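PDB 7O2N: UTP--glucose-1-phosphate uridylyltransferase YngB from Bacillus subtilis, which catalyses the formation of UDP-glucose from glucose-1-phosphate and UTP, supplying the sugar donor for glycolipid formation and wall teichoic acid glucosylation. Local coordinates for residues I121-F126 and L209-F214; A24-M29 and R59-I64; V8-G13 and V128-D133. All coordinates share one frame; numbering follows the deposited sequence.

Contact 1: residues I121-F126 and L209-F214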
loop_
_atom_site.group_PDB
_atom_site.type_symbol
_atom_site.label_atom_id
_atom_site.label_comp_id
_atom_site.label_asym_id
_atom_site.label_seq_id
_atom_site.Cartn_x
_atom_site.Cartn_y
_atom_site.Cartn_z
ATOM N N ILE A 121 -5.022 -11.688 -28.978
ATOM C CA ILE A 121 -4.445 -10.726 -29.913
ATOM C C ILE A 121 -4.557 -11.299 -31.321
ATOM O O ILE A 121 -4.786 -10.586 -32.291
ATOM C CB ILE A 121 -3.010 -10.263 -29.542
ATOM C CG1 ILE A 121 -2.013 -11.411 -29.409
ATOM C CG2 ILE A 121 -2.997 -9.369 -28.297
ATOM C CD1 ILE A 121 -1.273 -11.346 -28.105
ATOM N N GLY A 122 -4.420 -12.619 -31.397
ATOM C CA GLY A 122 -4.597 -13.333 -32.642
ATOM C C GLY A 122 -3.523 -12.938 -33.638
ATOM O O GLY A 122 -2.410 -13.446 -33.549
ATOM N N ASP A 123 -3.875 -12.024 -34.552
ATOM C CA ASP A 123 -2.973 -11.730 -35.647
ATOM C C ASP A 123 -2.712 -10.235 -35.766
ATOM O O ASP A 123 -3.064 -9.594 -36.760
ATOM C CB ASP A 123 -3.366 -12.411 -36.952
ATOM C CG ASP A 123 -2.109 -12.815 -37.694
ATOM O OD1 ASP A 123 -1.490 -13.826 -37.275
ATOM O OD2 ASP A 123 -1.701 -12.065 -38.613
ATOM N N GLU A 124 -2.054 -9.715 -34.730
ATOM C CA GLU A 124 -1.605 -8.337 -34.678
ATOM C C GLU A 124 -0.190 -8.307 -34.095
ATOM O O GLU A 124 0.350 -9.309 -33.621
ATOM C CB GLU A 124 -2.547 -7.503 -33.809
ATOM C CG GLU A 124 -3.947 -7.316 -34.345
ATOM C CD GLU A 124 -4.876 -6.670 -33.324
ATOM O OE1 GLU A 124 -5.431 -7.400 -32.470
ATOM O OE2 GLU A 124 -5.037 -5.430 -33.366
ATOM N N PRO A 125 0.499 -7.152 -34.155
ATOM C CA PRO A 125 1.598 -6.913 -33.228
ATOM C C PRO A 125 0.990 -6.490 -31.887
ATOM O O PRO A 125 0.009 -5.758 -31.838
ATOM C CB PRO A 125 2.335 -5.770 -33.934
ATOM C CG PRO A 125 1.227 -4.986 -34.633
ATOM C CD PRO A 125 0.269 -6.052 -35.109
ATOM N N PHE A 126 1.577 -6.952 -30.786
ATOM C CA PHE A 126 1.079 -6.554 -29.475
ATOM C C PHE A 126 2.227 -6.097 -28.581
ATOM O O PHE A 126 3.386 -6.392 -28.860
ATOM C CB PHE A 126 0.358 -7.718 -28.791
ATOM C CG PHE A 126 1.174 -8.984 -28.633
ATOM C CD1 PHE A 126 1.571 -9.722 -29.742
ATOM C CD2 PHE A 126 1.504 -9.465 -27.369
ATOM C CE1 PHE A 126 2.280 -10.908 -29.583
ATOM C CE2 PHE A 126 2.223 -10.643 -27.211
ATOM C CZ PHE A 126 2.606 -11.366 -28.320
ATOM N N LEU A 209 5.723 -7.124 -29.928
ATOM C CA LEU A 209 5.936 -8.433 -30.527
ATOM C C LEU A 209 5.000 -8.671 -31.711
ATOM O O LEU A 209 3.992 -7.980 -31.892
ATOM C CB LEU A 209 5.730 -9.512 -29.457
ATOM C CG LEU A 209 6.718 -9.493 -28.299
ATOM C CD1 LEU A 209 6.539 -10.744 -27.450
ATOM C CD2 LEU A 209 8.147 -9.394 -28.815
ATOM N N ASN A 210 5.367 -9.677 -32.512
ATOM C CA ASN A 210 4.553 -10.084 -33.644
ATOM C C ASN A 210 3.850 -11.391 -33.300
ATOM O O ASN A 210 4.350 -12.180 -32.491
ATOM C CB ASN A 210 5.380 -10.176 -34.931
ATOM C CG ASN A 210 5.571 -8.826 -35.582
ATOM O OD1 ASN A 210 6.689 -8.456 -35.931
ATOM N ND2 ASN A 210 4.485 -8.077 -35.708
ATOM N N SER A 211 2.678 -11.579 -33.919
ATOM C CA SER A 211 1.917 -12.815 -33.854
ATOM C C SER A 211 2.850 -14.013 -34.027
ATOM O O SER A 211 2.739 -14.993 -33.288
ATOM C CB SER A 211 0.878 -12.803 -34.916
ATOM O OG SER A 211 0.555 -11.465 -35.273
ATOM N N SER A 212 3.772 -13.909 -35.002
ATOM C CA SER A 212 4.807 -14.902 -35.271
ATOM C C SER A 212 5.323 -15.499 -33.970
ATOM O O SER A 212 5.488 -16.707 -33.875
ATOM C CB SER A 212 5.945 -14.308 -36.050
ATOM O OG SER A 212 5.620 -12.986 -36.470
ATOM N N ILE A 213 5.545 -14.630 -32.974
ATOM C CA ILE A 213 6.214 -14.989 -31.734
ATOM C C ILE A 213 5.496 -16.150 -31.046
ATOM O O ILE A 213 6.069 -16.810 -30.177
ATOM C CB ILE A 213 6.384 -13.757 -30.818
ATOM C CG1 ILE A 213 7.632 -13.861 -29.942
ATOM C CG2 ILE A 213 5.144 -13.465 -29.999
ATOM C CD1 ILE A 213 8.925 -13.783 -30.732
ATOM N N PHE A 214 4.250 -16.412 -31.459
ATOM C CA PHE A 214 3.460 -17.454 -30.819
ATOM C C PHE A 214 4.002 -18.833 -31.180
ATOM O O PHE A 214 4.329 -19.621 -30.292
ATOM C CB PHE A 214 1.967 -17.251 -31.071
ATOM C CG PHE A 214 1.414 -16.136 -30.227
ATOM C CD1 PHE A 214 1.632 -16.127 -28.851
ATOM C CD2 PHE A 214 0.703 -15.091 -30.801
ATOM C CE1 PHE A 214 1.156 -15.094 -28.056
ATOM C CE2 PHE A 214 0.231 -14.058 -30.006
ATOM C CZ PHE A 214 0.457 -14.059 -28.639
#

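Contact 2: residues A24-M29 and R59-I64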
loop_
_atom_site.group_PDB
_atom_site.type_symbol
_atom_site.label_atom_id
_atom_site.label_comp_id
_atom_site.label_asym_id
_atom_site.label_seq_id
_atom_site.Cartn_x
_atom_site.Cartn_y
_atom_site.Cartn_z
ATOM N N ALA A 24 -2.403 -11.177 1.881
ATOM C CA ALA A 24 -3.774 -11.463 1.477
ATOM C C ALA A 24 -4.215 -10.502 0.388
ATOM O O ALA A 24 -5.411 -10.372 0.141
ATOM C CB ALA A 24 -4.737 -11.399 2.644
ATOM N N GLN A 25 -3.255 -9.823 -0.244
ATOM C CA GLN A 25 -3.636 -8.936 -1.323
ATOM C C GLN A 25 -2.509 -8.830 -2.345
ATOM O O GLN A 25 -1.340 -8.994 -2.021
ATOM C CB GLN A 25 -4.154 -7.628 -0.739
ATOM C CG GLN A 25 -3.092 -6.793 -0.061
ATOM C CD GLN A 25 -3.735 -5.627 0.643
ATOM O OE1 GLN A 25 -4.971 -5.463 0.620
ATOM N NE2 GLN A 25 -2.883 -4.825 1.281
ATOM N N PRO A 26 -2.831 -8.522 -3.613
ATOM C CA PRO A 26 -1.862 -8.610 -4.704
ATOM C C PRO A 26 -0.783 -7.539 -4.685
ATOM O O PRO A 26 -1.027 -6.388 -4.327
ATOM C CB PRO A 26 -2.702 -8.343 -5.952
ATOM C CG PRO A 26 -4.128 -8.562 -5.481
ATOM C CD PRO A 26 -4.150 -8.071 -4.053
ATOM N N LYS A 27 0.405 -7.950 -5.120
ATOM C CA LYS A 27 1.570 -7.103 -5.286
ATOM C C LYS A 27 1.197 -5.881 -6.116
ATOM O O LYS A 27 1.593 -4.774 -5.764
ATOM C CB LYS A 27 2.666 -7.973 -5.913
ATOM C CG LYS A 27 3.906 -7.259 -6.427
ATOM C CD LYS A 27 4.145 -7.430 -7.923
ATOM C CE LYS A 27 4.595 -8.830 -8.288
ATOM N NZ LYS A 27 5.528 -8.807 -9.441
ATOM N N GLU A 28 0.388 -6.081 -7.172
ATOM C CA GLU A 28 0.198 -5.042 -8.171
ATOM C C GLU A 28 -0.777 -3.969 -7.696
ATOM O O GLU A 28 -0.897 -2.916 -8.337
ATOM C CB GLU A 28 -0.082 -5.574 -9.578
ATOM C CG GLU A 28 -0.679 -6.965 -9.607
ATOM C CD GLU A 28 0.242 -8.176 -9.450
ATOM O OE1 GLU A 28 0.938 -8.538 -10.430
ATOM O OE2 GLU A 28 0.246 -8.771 -8.359
ATOM N N MET A 29 -1.430 -4.221 -6.554
ATOM C CA MET A 29 -2.358 -3.251 -5.989
ATOM C C MET A 29 -1.666 -2.395 -4.939
ATOM O O MET A 29 -2.259 -1.466 -4.433
ATOM C CB MET A 29 -3.576 -3.923 -5.345
ATOM C CG MET A 29 -4.562 -4.519 -6.321
ATOM S SD MET A 29 -5.118 -3.324 -7.571
ATOM C CE MET A 29 -6.282 -2.374 -6.602
ATOM N N ARG A 59 -5.209 -16.461 -8.675
ATOM C CA ARG A 59 -6.209 -16.610 -7.628
ATOM C C ARG A 59 -6.146 -15.425 -6.668
ATOM O O ARG A 59 -5.077 -14.861 -6.418
ATOM C CB ARG A 59 -5.990 -17.929 -6.887
ATOM C CG ARG A 59 -6.815 -19.094 -7.422
ATOM C CD ARG A 59 -6.260 -20.492 -7.150
ATOM N NE ARG A 59 -5.729 -21.240 -8.292
ATOM C CZ ARG A 59 -4.525 -21.056 -8.841
ATOM N NH1 ARG A 59 -3.704 -20.136 -8.361
ATOM N NH2 ARG A 59 -4.144 -21.785 -9.876
ATOM N N ASN A 60 -7.318 -15.074 -6.125
ATOM C CA ASN A 60 -7.503 -13.993 -5.161
ATOM C C ASN A 60 -6.848 -12.707 -5.648
ATOM O O ASN A 60 -6.216 -12.019 -4.854
ATOM C CB ASN A 60 -6.944 -14.306 -3.769
ATOM C CG ASN A 60 -7.052 -15.772 -3.405
ATOM O OD1 ASN A 60 -6.270 -16.607 -3.867
ATOM N ND2 ASN A 60 -8.021 -16.094 -2.568
ATOM N N LYS A 61 -7.000 -12.392 -6.936
ATOM C CA LYS A 61 -6.575 -11.086 -7.409
ATOM C C LYS A 61 -7.774 -10.284 -7.921
ATOM O O LYS A 61 -7.617 -9.471 -8.839
ATOM C CB LYS A 61 -5.482 -11.223 -8.471
ATOM C CG LYS A 61 -4.246 -11.935 -7.965
ATOM C CD LYS A 61 -3.037 -11.659 -8.812
ATOM C CE LYS A 61 -1.752 -12.012 -8.093
ATOM N NZ LYS A 61 -0.627 -11.223 -8.635
ATOM N N ARG A 62 -8.945 -10.509 -7.300
ATOM C CA ARG A 62 -10.189 -9.859 -7.679
ATOM C C ARG A 62 -10.002 -8.347 -7.622
ATOM O O ARG A 62 -10.501 -7.634 -8.485
ATOM C CB ARG A 62 -11.375 -10.308 -6.814
ATOM N N SER A 63 -9.245 -7.856 -6.635
ATOM C CA SER A 63 -9.123 -6.419 -6.455
ATOM C C SER A 63 -8.623 -5.687 -7.707
ATOM O O SER A 63 -9.003 -4.531 -7.926
ATOM C CB SER A 63 -8.352 -6.066 -5.222
ATOM O OG SER A 63 -7.028 -6.570 -5.247
ATOM N N ILE A 64 -7.794 -6.335 -8.536
ATOM C CA ILE A 64 -7.332 -5.690 -9.758
ATOM C C ILE A 64 -8.533 -5.423 -10.670
ATOM O O ILE A 64 -8.678 -4.326 -11.198
ATOM C CB ILE A 64 -6.250 -6.521 -10.478
ATOM C CG1 ILE A 64 -4.946 -6.624 -9.686
ATOM C CG2 ILE A 64 -5.993 -6.042 -11.899
ATOM C CD1 ILE A 64 -4.226 -7.932 -9.955
#

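Contact 3: residues V8-G13 and V128-D133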
loop_
_atom_site.group_PDB
_atom_site.type_symbol
_atom_site.label_atom_id
_atom_site.label_comp_id
_atom_site.label_asym_id
_atom_site.label_seq_id
_atom_site.Cartn_x
_atom_site.Cartn_y
_atom_site.Cartn_z
ATOM N N VAL A 8 -0.408 -6.895 -23.178
ATOM C CA VAL A 8 -0.566 -7.998 -22.239
ATOM C C VAL A 8 0.204 -7.707 -20.956
ATOM O O VAL A 8 1.436 -7.624 -20.994
ATOM C CB VAL A 8 -0.027 -9.301 -22.839
ATOM C CG1 VAL A 8 -0.251 -10.438 -21.869
ATOM C CG2 VAL A 8 -0.635 -9.615 -24.189
ATOM N N ILE A 9 -0.510 -7.593 -19.828
ATOM C CA ILE A 9 0.161 -7.410 -18.543
ATOM C C ILE A 9 0.103 -8.728 -17.774
ATOM O O ILE A 9 -0.981 -9.120 -17.346
ATOM C CB ILE A 9 -0.515 -6.292 -17.727
ATOM C CG1 ILE A 9 -0.768 -5.040 -18.561
ATOM C CG2 ILE A 9 0.266 -5.979 -16.470
ATOM C CD1 ILE A 9 -1.637 -4.024 -17.854
ATOM N N PRO A 10 1.232 -9.441 -17.532
ATOM C CA PRO A 10 1.188 -10.670 -16.744
ATOM C C PRO A 10 1.135 -10.195 -15.292
ATOM O O PRO A 10 1.823 -9.250 -14.933
ATOM C CB PRO A 10 2.482 -11.416 -17.105
ATOM C CG PRO A 10 3.166 -10.522 -18.125
ATOM C CD PRO A 10 2.601 -9.121 -17.949
ATOM N N ALA A 11 0.259 -10.803 -14.491
ATOM C CA ALA A 11 0.089 -10.389 -13.110
ATOM C C ALA A 11 -0.294 -11.586 -12.243
ATOM O O ALA A 11 -1.253 -11.493 -11.484
ATOM C CB ALA A 11 -0.970 -9.326 -13.017
ATOM N N ALA A 12 0.471 -12.682 -12.315
ATOM C CA ALA A 12 0.069 -13.847 -11.558
ATOM C C ALA A 12 0.954 -14.042 -10.327
ATOM O O ALA A 12 0.640 -14.893 -9.491
ATOM C CB ALA A 12 0.057 -15.054 -12.447
ATOM N N GLY A 13 2.017 -13.229 -10.210
ATOM C CA GLY A 13 2.957 -13.251 -9.090
ATOM C C GLY A 13 2.301 -13.291 -7.706
ATOM O O GLY A 13 1.282 -12.653 -7.458
ATOM N N VAL A 128 3.855 -6.285 -24.655
ATOM C CA VAL A 128 3.894 -6.829 -23.302
ATOM C C VAL A 128 4.516 -5.792 -22.365
ATOM O O VAL A 128 5.515 -5.161 -22.715
ATOM C CB VAL A 128 4.689 -8.141 -23.260
ATOM C CG1 VAL A 128 4.897 -8.609 -21.829
ATOM C CG2 VAL A 128 4.030 -9.214 -24.118
ATOM N N LEU A 129 3.912 -5.614 -21.183
ATOM C CA LEU A 129 4.456 -4.747 -20.145
ATOM C C LEU A 129 4.470 -5.511 -18.826
ATOM O O LEU A 129 3.421 -5.619 -18.188
ATOM C CB LEU A 129 3.583 -3.501 -19.964
ATOM C CG LEU A 129 3.113 -2.797 -21.228
ATOM C CD1 LEU A 129 1.890 -1.942 -20.926
ATOM C CD2 LEU A 129 4.219 -1.932 -21.804
ATOM N N LEU A 130 5.632 -6.074 -18.460
ATOM C CA LEU A 130 5.900 -6.521 -17.095
ATOM C C LEU A 130 5.803 -5.274 -16.238
ATOM O O LEU A 130 5.955 -4.160 -16.745
ATOM C CB LEU A 130 7.319 -7.104 -16.986
ATOM C CG LEU A 130 7.796 -8.002 -18.135
ATOM C CD1 LEU A 130 9.126 -8.650 -17.793
ATOM C CD2 LEU A 130 6.750 -9.068 -18.461
ATOM N N GLY A 131 5.554 -5.428 -14.949
ATOM C CA GLY A 131 5.329 -4.180 -14.244
ATOM C C GLY A 131 6.424 -3.864 -13.241
ATOM O O GLY A 131 6.126 -3.766 -12.057
ATOM N N ASP A 132 7.663 -3.688 -13.706
ATOM C CA ASP A 132 8.736 -3.747 -12.727
ATOM C C ASP A 132 9.377 -2.383 -12.502
ATOM O O ASP A 132 10.275 -2.251 -11.672
ATOM C CB ASP A 132 9.661 -4.968 -12.847
ATOM C CG ASP A 132 10.259 -5.193 -14.216
ATOM O OD1 ASP A 132 10.323 -4.214 -15.000
ATOM O OD2 ASP A 132 10.671 -6.352 -14.480
ATOM N N ASP A 133 8.854 -1.359 -13.173
ATOM C CA ASP A 133 9.387 -0.022 -12.980
ATOM C C ASP A 133 8.326 0.996 -13.386
ATOM O O ASP A 133 7.465 0.693 -14.200
ATOM C CB ASP A 133 10.703 0.130 -13.759
ATOM C CG ASP A 133 10.521 0.055 -15.272
ATOM O OD1 ASP A 133 9.838 0.944 -15.804
ATOM O OD2 ASP A 133 11.003 -0.923 -15.893
#

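Contact 1: residues I121-F126 and L209-F214
Glu124 O is held twice by Ser211. The hydroxyl OG donates to it at 2.7 Å, coming from well above the carbonyl plane rather than within it, and the Ser211 backbone N adds a weak, bent bond. One carbonyl thus ties the loop leading into strand 125-129 to the turn that leaves strand 206-210. Next along, Phe126 and Leu209 form an antiparallel hydrogen-bonded pair: Leu209 N reaches Phe126 O at 2.7 Å, and Phe126 N returns a bond to Leu209 O at 2.8 Å.

The Phe126 ring is the apolar centre. Its CG sits between the backbone N and the carbonyl carbon (chi1 56°), which carries the ring in among three residues of 209-214. Leu209 CB lies over one face, 4.0 Å from the ring centroid as a CH-pi contact, while Ile121 CD1 covers the opposite face over its centre. Ile213 CG2 meets the edge, 3.7 Å from Phe126 CZ. Phe214 comes tip to tip, its ring almost parallel to that of Phe126 (6°) but displaced, so that little of one ring lies over the other. An alanine at Phe126 would probably leave a gap between Ile121 and Leu209 and take from Phe214 its neighbouring ring.

Val114 and Leu115 of helix 109-116 also touch Phe126 and Phe214 respectively. This is the antiparallel strand pairing within the mixed central sheet of a GT-A-type nucleotidyltransferase, with helix 213-219 starting directly off the sheet.

Contact 2: residues A24-M29 and R59-I64
Glu28 OE2 and Lys61 NZ form a salt bridge, 2.6 Å long, between the long loop that follows the first strand of the nucleotidyltransferase fold and the start of helix 62-67. As in relatives, that loop probably carries the signature motif of the nucleotide site. The ammonium meets OE2 from above the carboxylate plane, and the two side chains cross at about a right angle. Lys61 runs out extended beyond CG, whereas Glu28 bends at its second torsion (chi2 -81°), which turns the carboxylate back to the lysine tip. NZ has further acceptors in the carbonyls Ala11 O and Gly13 O, so a single lysine joins three parts of the chain.

Two backbone bonds shape the turns. Met29 N donates to Pro26 O at 3.1 Å, closing the short 3-10 turn, and Ile64 N donates to Lys61 O at 3.2 Å as the helix begins. Glu28 also bonds Ile38 through the backbone. Gln25 NE2 donates to Met29 O of the second subunit, placing this loop at the dimer interface.

Between these polar points the side chains pack. The Ser63 hydroxyl lies against carbons of Pro26 and Met29, its OG 3.5 Å from Pro26 CD. The apolar contacts centre on Ile64: Glu28 puts its CG 3.7 Å from Ile64 CD1, and Met29, curled at its second and third torsions, rests its SD 3.9 Å from Ile64 CG1.

Contact 3: residues V8-G13 and V128-D133
Peptide carbonyls are the flat groups where Pro10 and Leu130 meet, for no aromatic ring takes part and the Pro10 pyrrolidine is puckered. Pro10 CG touches Leu130 CD2 at 3.9 Å, the two side chains running aslant, and Pro10 CD stands 3.6 Å from Leu129 O. Ile9 CG2, anti to its backbone N, approaches the same carbonyl oxygen at 3.6 Å. The Val8 carbonyl accepts Leu129 N, with Val8 O to Leu129 N at 3.2 Å. Val128 CA and CG1 also lie against Val8 O.

Val8 and Val128 pair in parallel and send their side chains to the same face of the sheet, Val8 CB to Val128 CG2 at 4.3 Å. On the other face Ile9 and Leu129 both pack on Ile41 of helix 37-47. The strand order here is that of a Rossmann-like sheet, with strands 6-11 and 125-129 side by side at its centre.

Parallel register would bring the next donor, at Pro10, to Leu129 O, but proline has no N-H. The carbonyl therefore faces carbons instead, and past Val8 and Leu129 the ladder stops and the strands part.

Overall arrangement
Contacts 1 and 3 share strand 125-129, which pairs antiparallel with 206-210 in the first and parallel with 6-11 in the second; their centres are 17 Å apart, and Phe126 CD2 packs 3.8 Å from Val8 CG2. Contact 2 joins contact 3 from the other end of strand 6-11, through the Lys61 ammonium and with Glu28 OE1 near Ala11 CB; their centres are 13 Å apart. Contacts 1 and 2 do not touch, their nearest atoms about 17 Å apart. As in relatives, the nucleotide probably binds by the loops beyond strands 6-11 and 125-129, beside contacts 2 and 3, with contact 1 at the opposite end of strand 125-129.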